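Local coordinates for Low molecular weight phosphotyrosine phosphatase family protein (Streptococcus pyogenes, PDB 5GOT) that probably removes the phosphate from phosphotyrosine residues of proteins, as a bacterial member of the low molecular weight protein tyrosine phosphatases, at residues I25-M31 with L140-Y145; M32-R36 with D75-F79; I105-R109 with G132-W136; F108-P114 with T125-V129. Residue numbers count along the deposited sequence, not the author numbering.

Contact 1 (I25-M31 with L140-Y145); sequences IVSSDVM and LMSKEY
Segment 25-31, the loop after helix 14-23 running into the first residue of strand 31-37, lies against 140-145, the junction between helix 122-140 and the last helix, 143-148. Met-141 leaves helical geometry (phi/psi -95/152) and turns the chain. Ser-142 (p rotamer) is the N-cap of the new helix, its OG accepting from Tyr-145 N at 3.0 Å. In the loop, Ser-27 O receives both Val-30 N (3.0 Å) and Met-31 N (3.1 Å), a tight turn before the strand. The backbones stay apart, with Val-30 and Met-141 closest at 9.0 Å between CA atoms, so side chains bridge the gap. Met-141 starts out sideways but curls back in an all-m conformation, which brings its CE to 3.5 Å from Val-30 CG2 and its SD to 3.7 Å from Met-31 CE. Met-31, t,t,m, also reaches Leu-140 CD1 with its CE at 4.2 Å. Tyr-145 (t, chi2 -85°) lays its ring beside two p-rotamer valines: Val-30 CG1 is 4.0 Å from its CE2, and Val-26 CG2 is 4.2 Å from its CZ. A water accepts from Ser-27 N at 2.8 Å and lies 2.5 Å from Tyr-145 OH. Ile-25 and Val-26 also touch helix 122-140. The apolar seam thus joins this C-terminal junction to the connection between helix 14-23 and strand 31-37, part of a beta-alpha-beta crossover of the Rossmann-like phosphatase fold.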
loop_
_atom_site.group_PDB
_atom_site.type_symbol
_atom_site.label_atom_id
_atom_site.label_comp_id
_atom_site.label_asym_id
_atom_site.label_seq_id
_atom_site.Cartn_x
_atom_site.Cartn_y
_atom_site.Cartn_z
ATOM N N ILE A 25 11.451 -4.045 -3.336
ATOM C CA ILE A 25 11.880 -5.365 -2.894
ATOM C C ILE A 25 11.366 -6.487 -3.784
ATOM O O ILE A 25 11.708 -7.644 -3.550
ATOM C CB ILE A 25 11.499 -5.631 -1.422
ATOM C CG1 ILE A 25 9.984 -5.622 -1.222
ATOM C CG2 ILE A 25 12.178 -4.622 -0.493
ATOM C CD1 ILE A 25 9.554 -6.231 0.109
ATOM N N VAL A 26 10.579 -6.186 -4.816
ATOM C CA VAL A 26 10.112 -7.218 -5.736
ATOM C C VAL A 26 9.933 -6.604 -7.122
ATOM O O VAL A 26 9.552 -5.438 -7.258
ATOM C CB VAL A 26 8.814 -7.881 -5.211
ATOM C CG1 VAL A 26 7.695 -6.874 -5.078
ATOM C CG2 VAL A 26 8.393 -9.003 -6.119
ATOM N N SER A 27 10.216 -7.406 -8.153
ATOM C CA SER A 27 10.295 -6.918 -9.526
ATOM C C SER A 27 8.918 -6.731 -10.138
ATOM O O SER A 27 8.006 -7.532 -9.918
ATOM C CB SER A 27 11.089 -7.882 -10.411
ATOM O OG SER A 27 12.472 -7.875 -10.096
ATOM N N SER A 28 8.796 -5.666 -10.937
ATOM C CA SER A 28 7.615 -5.404 -11.751
ATOM C C SER A 28 7.199 -6.602 -12.606
ATOM O O SER A 28 6.037 -6.687 -13.021
ATOM C CB SER A 28 7.906 -4.183 -12.629
ATOM O OG SER A 28 6.966 -4.056 -13.676
ATOM N N ASP A 29 8.112 -7.539 -12.861
ATOM C CA ASP A 29 7.814 -8.686 -13.707
ATOM C C ASP A 29 7.070 -9.786 -12.965
ATOM O O ASP A 29 6.428 -10.625 -13.609
ATOM C CB ASP A 29 9.112 -9.249 -14.300
ATOM C CG ASP A 29 9.821 -8.255 -15.220
ATOM O OD1 ASP A 29 9.140 -7.610 -16.045
ATOM O OD2 ASP A 29 11.061 -8.118 -15.115
ATOM N N VAL A 30 7.131 -9.804 -11.638
ATOM C CA VAL A 30 6.469 -10.848 -10.868
ATOM C C VAL A 30 5.385 -10.313 -9.932
ATOM O O VAL A 30 4.531 -11.098 -9.485
ATOM C CB VAL A 30 7.504 -11.693 -10.089
ATOM C CG1 VAL A 30 8.027 -10.951 -8.891
ATOM C CG2 VAL A 30 6.937 -13.052 -9.700
ATOM N N MET A 31 5.335 -9.009 -9.646
ATOM C CA MET A 31 4.225 -8.448 -8.882
ATOM C C MET A 31 3.876 -7.060 -9.398
ATOM O O MET A 31 4.762 -6.225 -9.615
ATOM C CB MET A 31 4.549 -8.390 -7.383
ATOM C CG MET A 31 3.341 -8.079 -6.509
ATOM S SD MET A 31 3.743 -7.870 -4.761
ATOM C CE MET A 31 4.305 -9.507 -4.313
ATOM N N LEU A 140 3.126 -13.869 -0.095
ATOM C CA LEU A 140 2.623 -13.909 -1.463
ATOM C C LEU A 140 3.540 -14.631 -2.443
ATOM O O LEU A 140 3.059 -15.090 -3.482
ATOM C CB LEU A 140 2.376 -12.480 -1.968
ATOM C CG LEU A 140 1.321 -11.734 -1.155
ATOM C CD1 LEU A 140 1.284 -10.275 -1.548
ATOM C CD2 LEU A 140 -0.034 -12.383 -1.383
ATOM N N MET A 141 4.835 -14.748 -2.160
ATOM C CA MET A 141 5.742 -15.376 -3.106
ATOM C C MET A 141 5.929 -16.851 -2.769
ATOM O O MET A 141 5.796 -17.275 -1.617
ATOM C CB MET A 141 7.091 -14.661 -3.132
ATOM C CG MET A 141 6.998 -13.160 -3.409
ATOM S SD MET A 141 6.102 -12.694 -4.905
ATOM C CE MET A 141 7.152 -13.385 -6.175
ATOM N N SER A 142 6.219 -17.640 -3.798
ATOM C CA SER A 142 6.472 -19.058 -3.596
ATOM C C SER A 142 7.745 -19.254 -2.786
ATOM O O SER A 142 8.614 -18.379 -2.722
ATOM C CB SER A 142 6.622 -19.776 -4.934
ATOM O OG SER A 142 7.835 -19.386 -5.562
ATOM N N LYS A 143 7.864 -20.434 -2.174
ATOM C CA LYS A 143 9.086 -20.740 -1.440
ATOM C C LYS A 143 10.298 -20.716 -2.361
ATOM O O LYS A 143 11.374 -20.245 -1.971
ATOM C CB LYS A 143 8.964 -22.091 -0.742
ATOM C CG LYS A 143 10.162 -22.400 0.127
ATOM C CD LYS A 143 9.866 -23.522 1.091
ATOM C CE LYS A 143 11.154 -24.006 1.748
ATOM N NZ LYS A 143 11.970 -22.865 2.239
ATOM N N GLU A 144 10.133 -21.190 -3.599
ATOM C CA GLU A 144 11.235 -21.195 -4.554
ATOM C C GLU A 144 11.687 -19.779 -4.879
ATOM O O GLU A 144 12.892 -19.508 -4.966
ATOM C CB GLU A 144 10.818 -21.932 -5.830
ATOM C CG GLU A 144 10.110 -23.282 -5.573
ATOM C CD GLU A 144 8.578 -23.160 -5.440
ATOM O OE1 GLU A 144 7.876 -23.033 -6.485
ATOM O OE2 GLU A 144 8.044 -23.189 -4.302
ATOM N N TYR A 145 10.740 -18.854 -5.056
ATOM C CA TYR A 145 11.124 -17.457 -5.247
ATOM C C TYR A 145 11.917 -16.952 -4.049
ATOM O O TYR A 145 12.976 -16.330 -4.205
ATOM C CB TYR A 145 9.895 -16.571 -5.483
ATOM C CG TYR A 145 10.236 -15.093 -5.619
ATOM C CD1 TYR A 145 10.365 -14.281 -4.494
ATOM C CD2 TYR A 145 10.434 -14.513 -6.864
ATOM C CE1 TYR A 145 10.681 -12.939 -4.604
ATOM C CE2 TYR A 145 10.744 -13.158 -6.986
ATOM C CZ TYR A 145 10.878 -12.385 -5.844
ATOM O OH TYR A 145 11.189 -11.050 -5.938
HETATM O O HOH W 1 11.537 -9.919 -8.124
#

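Contact 2 (M32-R36 with D75-F79); sequences MIESR and DFNTF
Strand 31-37, at the edge of the parallel sheet in this alpha/beta fold, meets the end of helix 73-78 through a salt-bridge network beside an aromatic ring. The extended segment 32-36 points Met-32, Glu-34 and Arg-36 toward 75-79, while Ile-33 and Ser-35 face helix 14-23. CA atoms pair Met-32 with Phe-79 (8.9 Å) and Arg-36 with Asp-75 (9.1 Å). Phe-79, just beyond the helix, gives up the largest area to this contact. Its ring (m, chi2 -76°) enters between strand and helix, CZ 3.8 Å from Glu-34 CB and CE1 3.8 Å from Met-32 SD, a Met-aromatic contact. Arg-36 folds over (m,m,t, chi4 -81°), so that its guanidinium turns one face to the ring edge, NH2 lying 4.1 Å from Phe-79 CE2. Glu-34 OE2 accepts from Arg-36 NH2 at 2.7 Å and Arg-36 NH1 at 2.9 Å. Asp-75 OD2, which also accepts from Thr-72 N, takes Arg-36 NE at 3.0 Å; the bond from Arg-36 NH2 to Asp-75 OD1 is weak, at 3.3 Å.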
loop_
_atom_site.group_PDB
_atom_site.type_symbol
_atom_site.label_atom_id
_atom_site.label_comp_id
_atom_site.label_asym_id
_atom_site.label_seq_id
_atom_site.Cartn_x
_atom_site.Cartn_y
_atom_site.Cartn_z
ATOM N N MET A 32 2.587 -6.815 -9.597
ATOM C CA MET A 32 2.096 -5.517 -10.030
ATOM C C MET A 32 1.525 -4.798 -8.814
ATOM O O MET A 32 0.675 -5.349 -8.107
ATOM C CB MET A 32 1.044 -5.682 -11.129
ATOM C CG MET A 32 0.519 -4.387 -11.742
ATOM S SD MET A 32 -1.049 -3.859 -11.017
ATOM C CE MET A 32 -1.801 -2.989 -12.388
ATOM N N ILE A 33 2.014 -3.588 -8.552
ATOM C CA ILE A 33 1.783 -2.911 -7.277
ATOM C C ILE A 33 1.314 -1.494 -7.552
ATOM O O ILE A 33 1.949 -0.766 -8.323
ATOM C CB ILE A 33 3.049 -2.902 -6.401
ATOM C CG1 ILE A 33 3.526 -4.326 -6.135
ATOM C CG2 ILE A 33 2.768 -2.227 -5.076
ATOM C CD1 ILE A 33 4.963 -4.400 -5.715
ATOM N N GLU A 34 0.192 -1.117 -6.943
ATOM C CA GLU A 34 -0.371 0.223 -7.035
ATOM C C GLU A 34 -0.920 0.593 -5.662
ATOM O O GLU A 34 -0.851 -0.197 -4.716
ATOM C CB GLU A 34 -1.446 0.308 -8.123
ATOM C CG GLU A 34 -0.869 0.179 -9.535
ATOM C CD GLU A 34 -1.834 0.643 -10.607
ATOM O OE1 GLU A 34 -1.709 0.199 -11.770
ATOM O OE2 GLU A 34 -2.732 1.443 -10.278
ATOM N N SER A 35 -1.451 1.810 -5.540
ATOM C CA SER A 35 -2.088 2.243 -4.304
ATOM C C SER A 35 -3.278 3.139 -4.622
ATOM O O SER A 35 -3.363 3.742 -5.697
ATOM C CB SER A 35 -1.099 2.961 -3.360
ATOM O OG SER A 35 -0.562 4.153 -3.943
ATOM N N ARG A 36 -4.210 3.208 -3.673
ATOM C CA ARG A 36 -5.445 3.959 -3.862
ATOM C C ARG A 36 -5.923 4.527 -2.535
ATOM O O ARG A 36 -5.439 4.157 -1.456
ATOM C CB ARG A 36 -6.563 3.083 -4.447
ATOM C CG ARG A 36 -6.304 2.526 -5.823
ATOM C CD ARG A 36 -6.584 3.530 -6.941
ATOM N NE ARG A 36 -6.523 2.830 -8.217
ATOM C CZ ARG A 36 -5.392 2.548 -8.853
ATOM N NH1 ARG A 36 -4.223 2.938 -8.347
ATOM N NH2 ARG A 36 -5.428 1.876 -9.997
ATOM N N ASP A 75 -11.044 -1.445 -10.100
ATOM C CA ASP A 75 -9.944 -1.889 -9.247
ATOM C C ASP A 75 -10.337 -3.104 -8.423
ATOM O O ASP A 75 -9.560 -4.060 -8.299
ATOM C CB ASP A 75 -9.505 -0.754 -8.328
ATOM C CG ASP A 75 -8.986 0.439 -9.084
ATOM O OD1 ASP A 75 -8.326 0.233 -10.125
ATOM O OD2 ASP A 75 -9.226 1.577 -8.616
ATOM N N PHE A 76 -11.528 -3.069 -7.811
ATOM C CA PHE A 76 -11.968 -4.217 -7.018
ATOM C C PHE A 76 -12.020 -5.491 -7.853
ATOM O O PHE A 76 -11.816 -6.585 -7.316
ATOM C CB PHE A 76 -13.340 -3.959 -6.395
ATOM C CG PHE A 76 -13.312 -3.084 -5.183
ATOM C CD1 PHE A 76 -12.960 -3.607 -3.938
ATOM C CD2 PHE A 76 -13.677 -1.750 -5.267
ATOM C CE1 PHE A 76 -12.960 -2.798 -2.805
ATOM C CE2 PHE A 76 -13.676 -0.937 -4.143
ATOM C CZ PHE A 76 -13.315 -1.464 -2.905
ATOM N N ASN A 77 -12.290 -5.369 -9.163
ATOM C CA ASN A 77 -12.327 -6.537 -10.041
ATOM C C ASN A 77 -10.935 -6.970 -10.474
ATOM O O ASN A 77 -10.669 -8.172 -10.612
ATOM C CB ASN A 77 -13.173 -6.244 -11.283
ATOM C CG ASN A 77 -14.652 -6.435 -11.035
ATOM O OD1 ASN A 77 -15.175 -7.538 -11.187
ATOM N ND2 ASN A 77 -15.336 -5.360 -10.641
ATOM N N THR A 78 -10.044 -6.004 -10.699
ATOM C CA THR A 78 -8.736 -6.287 -11.281
ATOM C C THR A 78 -7.718 -6.762 -10.245
ATOM O O THR A 78 -6.940 -7.683 -10.519
ATOM C CB THR A 78 -8.211 -5.038 -11.987
ATOM O OG1 THR A 78 -9.243 -4.502 -12.823
ATOM C CG2 THR A 78 -6.985 -5.381 -12.834
ATOM N N PHE A 79 -7.663 -6.137 -9.073
ATOM C CA PHE A 79 -6.598 -6.468 -8.131
ATOM C C PHE A 79 -6.869 -7.802 -7.445
ATOM O O PHE A 79 -8.015 -8.162 -7.173
ATOM C CB PHE A 79 -6.421 -5.350 -7.098
ATOM C CG PHE A 79 -5.734 -4.131 -7.655
ATOM C CD1 PHE A 79 -4.358 -4.128 -7.869
ATOM C CD2 PHE A 79 -6.459 -3.004 -7.984
ATOM C CE1 PHE A 79 -3.721 -3.003 -8.399
ATOM C CE2 PHE A 79 -5.832 -1.881 -8.532
ATOM C CZ PHE A 79 -4.460 -1.888 -8.730
#

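Contact 3 (I105-R109 with G132-W136); sequences IYLFR and GCQDW
Trp-136 of helix 122-140 is the main bump, and its hollow is bounded by Tyr-106, the backbone of Leu-107 and Phe-108. Segment 105-109 is extended through Leu-107, after which Phe-108 turns to phi/psi -54/-44; 132-136 is regular helix. The indole (chi1 -79°, chi2 112°) enters edge first. Its CH2 lies 3.6 Å from Tyr-106 CD2 in an offset edge-to-face pair, centroids 5.4 Å apart and planes at 84°, and its CZ2 lies 3.4 Å from Leu-107 O. Phe-108 is the answering bump: its t rotamer carries the ring back to the helix, where CZ packs 3.7 Å from Gly-132 C and 4.2 Å from Cys-133 SG. Gly-132 makes this dent: a CB would fall 2.3 Å from Phe-108 CE2. The aromatic cluster joins helix 122-140 to strand 105-107, at the edge of the parallel sheet. Because Trp-136 NE1 donates to Phe-108 O at 2.8 Å, the buried indole keeps a polar partner while its carbons pack, a directional bond in an otherwise apolar contact.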
loop_
_atom_site.group_PDB
_atom_site.type_symbol
_atom_site.label_atom_id
_atom_site.label_comp_id
_atom_site.label_asym_id
_atom_site.label_seq_id
_atom_site.Cartn_x
_atom_site.Cartn_y
_atom_site.Cartn_z
ATOM N N ILE A 105 -9.665 -8.544 0.495
ATOM C CA ILE A 105 -9.353 -7.378 1.325
ATOM C C ILE A 105 -8.641 -7.824 2.598
ATOM O O ILE A 105 -9.139 -8.687 3.338
ATOM C CB ILE A 105 -10.627 -6.574 1.625
ATOM C CG1 ILE A 105 -11.223 -6.072 0.289
ATOM C CG2 ILE A 105 -10.333 -5.407 2.551
ATOM C CD1 ILE A 105 -12.551 -5.335 0.415
ATOM N N TYR A 106 -7.471 -7.224 2.853
ATOM C CA TYR A 106 -6.563 -7.605 3.926
ATOM C C TYR A 106 -6.146 -6.381 4.732
ATOM O O TYR A 106 -6.108 -5.260 4.223
ATOM C CB TYR A 106 -5.268 -8.253 3.397
ATOM C CG TYR A 106 -5.427 -9.535 2.587
ATOM C CD1 TYR A 106 -5.839 -9.492 1.259
ATOM C CD2 TYR A 106 -5.107 -10.777 3.137
ATOM C CE1 TYR A 106 -5.965 -10.649 0.505
ATOM C CE2 TYR A 106 -5.230 -11.954 2.381
ATOM C CZ TYR A 106 -5.651 -11.870 1.066
ATOM O OH TYR A 106 -5.781 -13.002 0.282
ATOM N N LEU A 107 -5.794 -6.617 5.989
ATOM C CA LEU A 107 -5.147 -5.608 6.815
ATOM C C LEU A 107 -3.636 -5.690 6.624
ATOM O O LEU A 107 -3.054 -6.775 6.711
ATOM C CB LEU A 107 -5.511 -5.811 8.286
ATOM C CG LEU A 107 -4.916 -4.788 9.260
ATOM C CD1 LEU A 107 -5.456 -3.402 8.964
ATOM C CD2 LEU A 107 -5.253 -5.194 10.692
ATOM N N PHE A 108 -3.002 -4.533 6.392
ATOM C CA PHE A 108 -1.566 -4.505 6.115
ATOM C C PHE A 108 -0.742 -5.206 7.191
ATOM O O PHE A 108 0.201 -5.938 6.869
ATOM C CB PHE A 108 -1.087 -3.056 5.950
ATOM C CG PHE A 108 0.372 -2.944 5.627
ATOM C CD1 PHE A 108 0.815 -3.069 4.317
ATOM C CD2 PHE A 108 1.303 -2.683 6.631
ATOM C CE1 PHE A 108 2.164 -2.962 4.008
ATOM C CE2 PHE A 108 2.646 -2.569 6.333
ATOM C CZ PHE A 108 3.082 -2.718 5.017
ATOM N N ARG A 109 -1.053 -4.968 8.465
ATOM C CA ARG A 109 -0.353 -5.638 9.547
ATOM C C ARG A 109 -1.261 -5.650 10.767
ATOM O O ARG A 109 -1.977 -4.682 11.027
ATOM C CB ARG A 109 0.995 -4.957 9.867
ATOM C CG ARG A 109 0.878 -3.610 10.564
ATOM C CD ARG A 109 2.263 -2.979 10.837
ATOM N NE ARG A 109 3.113 -3.794 11.704
ATOM C CZ ARG A 109 3.105 -3.736 13.035
ATOM N NH1 ARG A 109 2.277 -2.911 13.661
ATOM N NH2 ARG A 109 3.918 -4.510 13.745
ATOM N N GLY A 132 6.394 -4.748 7.208
ATOM C CA GLY A 132 5.168 -5.341 6.699
ATOM C C GLY A 132 5.260 -5.720 5.231
ATOM O O GLY A 132 4.656 -6.706 4.793
ATOM N N CYS A 133 6.003 -4.943 4.447
ATOM C CA CYS A 133 6.235 -5.324 3.060
ATOM C C CYS A 133 7.028 -6.621 2.983
ATOM O O CYS A 133 6.746 -7.475 2.134
ATOM C CB CYS A 133 6.946 -4.199 2.306
ATOM S SG CYS A 133 5.835 -2.823 1.879
ATOM N N GLN A 134 8.008 -6.796 3.876
ATOM C CA GLN A 134 8.758 -8.049 3.913
ATOM C C GLN A 134 7.840 -9.222 4.231
ATOM O O GLN A 134 7.965 -10.297 3.634
ATOM C CB GLN A 134 9.888 -7.963 4.941
ATOM C CG GLN A 134 11.133 -7.239 4.439
ATOM C CD GLN A 134 11.801 -7.974 3.288
ATOM O OE1 GLN A 134 11.682 -9.197 3.165
ATOM N NE2 GLN A 134 12.494 -7.229 2.426
ATOM N N ASP A 135 6.908 -9.030 5.167
ATOM C CA ASP A 135 5.981 -10.095 5.517
ATOM C C ASP A 135 5.053 -10.430 4.360
ATOM O O ASP A 135 4.797 -11.608 4.095
ATOM C CB ASP A 135 5.185 -9.715 6.756
ATOM C CG ASP A 135 6.047 -9.696 8.007
ATOM O OD1 ASP A 135 7.249 -10.061 7.921
ATOM O OD2 ASP A 135 5.516 -9.336 9.075
ATOM N N TRP A 136 4.541 -9.411 3.656
ATOM C CA TRP A 136 3.688 -9.681 2.500
ATOM C C TRP A 136 4.445 -10.435 1.416
ATOM O O TRP A 136 3.883 -11.318 0.760
ATOM C CB TRP A 136 3.089 -8.383 1.949
ATOM C CG TRP A 136 1.931 -7.961 2.790
ATOM C CD1 TRP A 136 1.857 -6.864 3.614
ATOM C CD2 TRP A 136 0.705 -8.675 2.961
ATOM N NE1 TRP A 136 0.647 -6.851 4.271
ATOM C CE2 TRP A 136 -0.077 -7.951 3.882
ATOM C CE3 TRP A 136 0.190 -9.861 2.421
ATOM C CZ2 TRP A 136 -1.347 -8.370 4.269
ATOM C CZ3 TRP A 136 -1.074 -10.271 2.801
ATOM C CH2 TRP A 136 -1.828 -9.532 3.716
#

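Contact 4 (F108-P114 with T125-V129); sequences FREGGVP and TYQLV
This is a loop-on-helix contact, mostly apolar, in which the loop after strand 105-107 of the Rossmann-like phosphatase fold packs on the N-terminal half of helix 122-140. The loop leads into helix 116-119, at whose start lies the Asp-Pro pair that in this family supplies the catalytic general acid. Residues 109-112 form a type II beta turn; Gly-111 (87/-42) and Gly-112 (111/178) have backbone angles that call for glycine, and the chain then runs extended through Val-113 and Pro-114. Val-113 and Leu-128 are nearest, 6.6 Å between CA atoms. Leu-128 (m,t) is the centre of the contact. Its CD1 lies 3.5 Å from Pro-114 CD, and its CD2 rests over one face of the Arg-109 guanidinium, 3.9 Å from CZ. Beside it Val-113 (t) puts CG1 4.2 Å from Thr-125 CG2 and 4.4 Å from Val-129 CG2, while Thr-125 OG1 bonds to Asp-121 O. The Phe-108 ring, also t, meets the helix backbone with its edge, CE2 3.8 Å from Leu-128 O and CZ 3.5 Å from Val-129 O. Val-113 O accepts from Arg-14, which by family pattern ends the CX5R phosphate-binding P-loop, so the contact is close to the probable active site. Within the loop, Arg-109 (p,t,m) folds back over the turn, and its NH1 donates to Gly-112 O at 2.9 Å.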
loop_
_atom_site.group_PDB
_atom_site.type_symbol
_atom_site.label_atom_id
_atom_site.label_comp_id
_atom_site.label_asym_id
_atom_site.label_seq_id
_atom_site.Cartn_x
_atom_site.Cartn_y
_atom_site.Cartn_z
ATOM N N PHE A 108 -3.002 -4.533 6.392
ATOM C CA PHE A 108 -1.566 -4.505 6.115
ATOM C C PHE A 108 -0.742 -5.206 7.191
ATOM O O PHE A 108 0.201 -5.938 6.869
ATOM C CB PHE A 108 -1.087 -3.056 5.950
ATOM C CG PHE A 108 0.372 -2.944 5.627
ATOM C CD1 PHE A 108 0.815 -3.069 4.317
ATOM C CD2 PHE A 108 1.303 -2.683 6.631
ATOM C CE1 PHE A 108 2.164 -2.962 4.008
ATOM C CE2 PHE A 108 2.646 -2.569 6.333
ATOM C CZ PHE A 108 3.082 -2.718 5.017
ATOM N N ARG A 109 -1.053 -4.968 8.465
ATOM C CA ARG A 109 -0.353 -5.638 9.547
ATOM C C ARG A 109 -1.261 -5.650 10.767
ATOM O O ARG A 109 -1.977 -4.682 11.027
ATOM C CB ARG A 109 0.995 -4.957 9.867
ATOM C CG ARG A 109 0.878 -3.610 10.564
ATOM C CD ARG A 109 2.263 -2.979 10.837
ATOM N NE ARG A 109 3.113 -3.794 11.704
ATOM C CZ ARG A 109 3.105 -3.736 13.035
ATOM N NH1 ARG A 109 2.277 -2.911 13.661
ATOM N NH2 ARG A 109 3.918 -4.510 13.745
ATOM N N GLU A 110 -1.244 -6.759 11.498
ATOM C CA GLU A 110 -2.080 -6.867 12.684
ATOM C C GLU A 110 -1.698 -5.796 13.699
ATOM O O GLU A 110 -0.515 -5.532 13.928
ATOM C CB GLU A 110 -1.949 -8.270 13.283
ATOM C CG GLU A 110 -2.551 -9.334 12.362
ATOM C CD GLU A 110 -4.031 -9.109 12.134
ATOM O OE1 GLU A 110 -4.792 -9.107 13.121
ATOM O OE2 GLU A 110 -4.447 -8.912 10.966
ATOM N N GLY A 111 -2.713 -5.163 14.286
ATOM C CA GLY A 111 -2.510 -3.971 15.099
ATOM C C GLY A 111 -2.510 -2.670 14.311
ATOM O O GLY A 111 -3.061 -1.656 14.760
ATOM N N GLY A 112 -1.861 -2.667 13.153
ATOM C CA GLY A 112 -1.988 -1.590 12.192
ATOM C C GLY A 112 -0.712 -0.772 12.076
ATOM O O GLY A 112 0.292 -1.019 12.744
ATOM N N VAL A 113 -0.770 0.202 11.181
ATOM C CA VAL A 113 0.316 1.153 10.970
ATOM C C VAL A 113 -0.139 2.500 11.522
ATOM O O VAL A 113 -1.156 3.033 11.060
ATOM C CB VAL A 113 0.691 1.255 9.485
ATOM C CG1 VAL A 113 1.769 2.284 9.286
ATOM C CG2 VAL A 113 1.162 -0.095 8.974
ATOM N N PRO A 114 0.546 3.061 12.518
ATOM C CA PRO A 114 0.151 4.375 13.040
ATOM C C PRO A 114 0.051 5.394 11.912
ATOM O O PRO A 114 0.837 5.382 10.964
ATOM C CB PRO A 114 1.273 4.720 14.025
ATOM C CG PRO A 114 1.839 3.388 14.422
ATOM C CD PRO A 114 1.735 2.525 13.199
ATOM N N THR A 125 6.563 5.159 10.601
ATOM C CA THR A 125 5.780 4.643 9.481
ATOM C C THR A 125 6.657 3.836 8.540
ATOM O O THR A 125 6.300 2.724 8.126
ATOM C CB THR A 125 5.115 5.796 8.713
ATOM O OG1 THR A 125 4.338 6.598 9.609
ATOM C CG2 THR A 125 4.209 5.257 7.603
ATOM N N TYR A 126 7.814 4.389 8.183
ATOM C CA TYR A 126 8.690 3.697 7.251
ATOM C C TYR A 126 9.117 2.350 7.810
ATOM O O TYR A 126 9.048 1.332 7.113
ATOM C CB TYR A 126 9.911 4.558 6.924
ATOM C CG TYR A 126 10.937 3.796 6.127
ATOM C CD1 TYR A 126 10.760 3.571 4.775
ATOM C CD2 TYR A 126 12.070 3.271 6.740
ATOM C CE1 TYR A 126 11.681 2.845 4.048
ATOM C CE2 TYR A 126 12.999 2.548 6.011
ATOM C CZ TYR A 126 12.793 2.339 4.669
ATOM O OH TYR A 126 13.713 1.629 3.940
ATOM N N GLN A 127 9.560 2.319 9.071
ATOM C CA GLN A 127 10.043 1.062 9.643
ATOM C C GLN A 127 8.945 0.004 9.653
ATOM O O GLN A 127 9.201 -1.168 9.356
ATOM C CB GLN A 127 10.583 1.281 11.059
ATOM C CG GLN A 127 11.756 2.261 11.172
ATOM C CD GLN A 127 12.978 1.833 10.361
ATOM O OE1 GLN A 127 13.159 0.651 10.049
ATOM N NE2 GLN A 127 13.824 2.798 10.020
ATOM N N LEU A 128 7.712 0.396 9.986
ATOM C CA LEU A 128 6.618 -0.580 10.022
ATOM C C LEU A 128 6.170 -0.989 8.626
ATOM O O LEU A 128 5.767 -2.143 8.413
ATOM C CB LEU A 128 5.447 -0.012 10.816
ATOM C CG LEU A 128 5.850 0.170 12.273
ATOM C CD1 LEU A 128 4.828 0.985 13.036
ATOM C CD2 LEU A 128 6.054 -1.198 12.913
ATOM N N VAL A 129 6.203 -0.059 7.671
ATOM C CA VAL A 129 5.837 -0.391 6.298
ATOM C C VAL A 129 6.880 -1.311 5.692
ATOM O O VAL A 129 6.562 -2.263 4.972
ATOM C CB VAL A 129 5.685 0.902 5.482
ATOM C CG1 VAL A 129 5.742 0.613 3.985
ATOM C CG2 VAL A 129 4.398 1.580 5.854
#

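How the contacts relate
From the N terminus, contact 1 opens first, at the connection following helix 14-23, and closes last, at the start of the final helix, so the other three fall within its span. Contact 2 starts on the next residues, strand 31-37, and closes at the end of helix 73-78, before contacts 3 and 4 begin. These two overlap at Phe-108 and Arg-109 and return to helix 122-140: contact 4 closes the shorter loop, at 125-129, before contact 3 closes at 132-136. Contacts 2 and 3 join helices 73-78 and 122-140 to the two outermost strands of the sheet. Packing joins neighbours: Val-26 CG1 lies 3.7 Å from Ile-33 CD1, and Ile-25 CD1 3.7 Å from Cys-133 O.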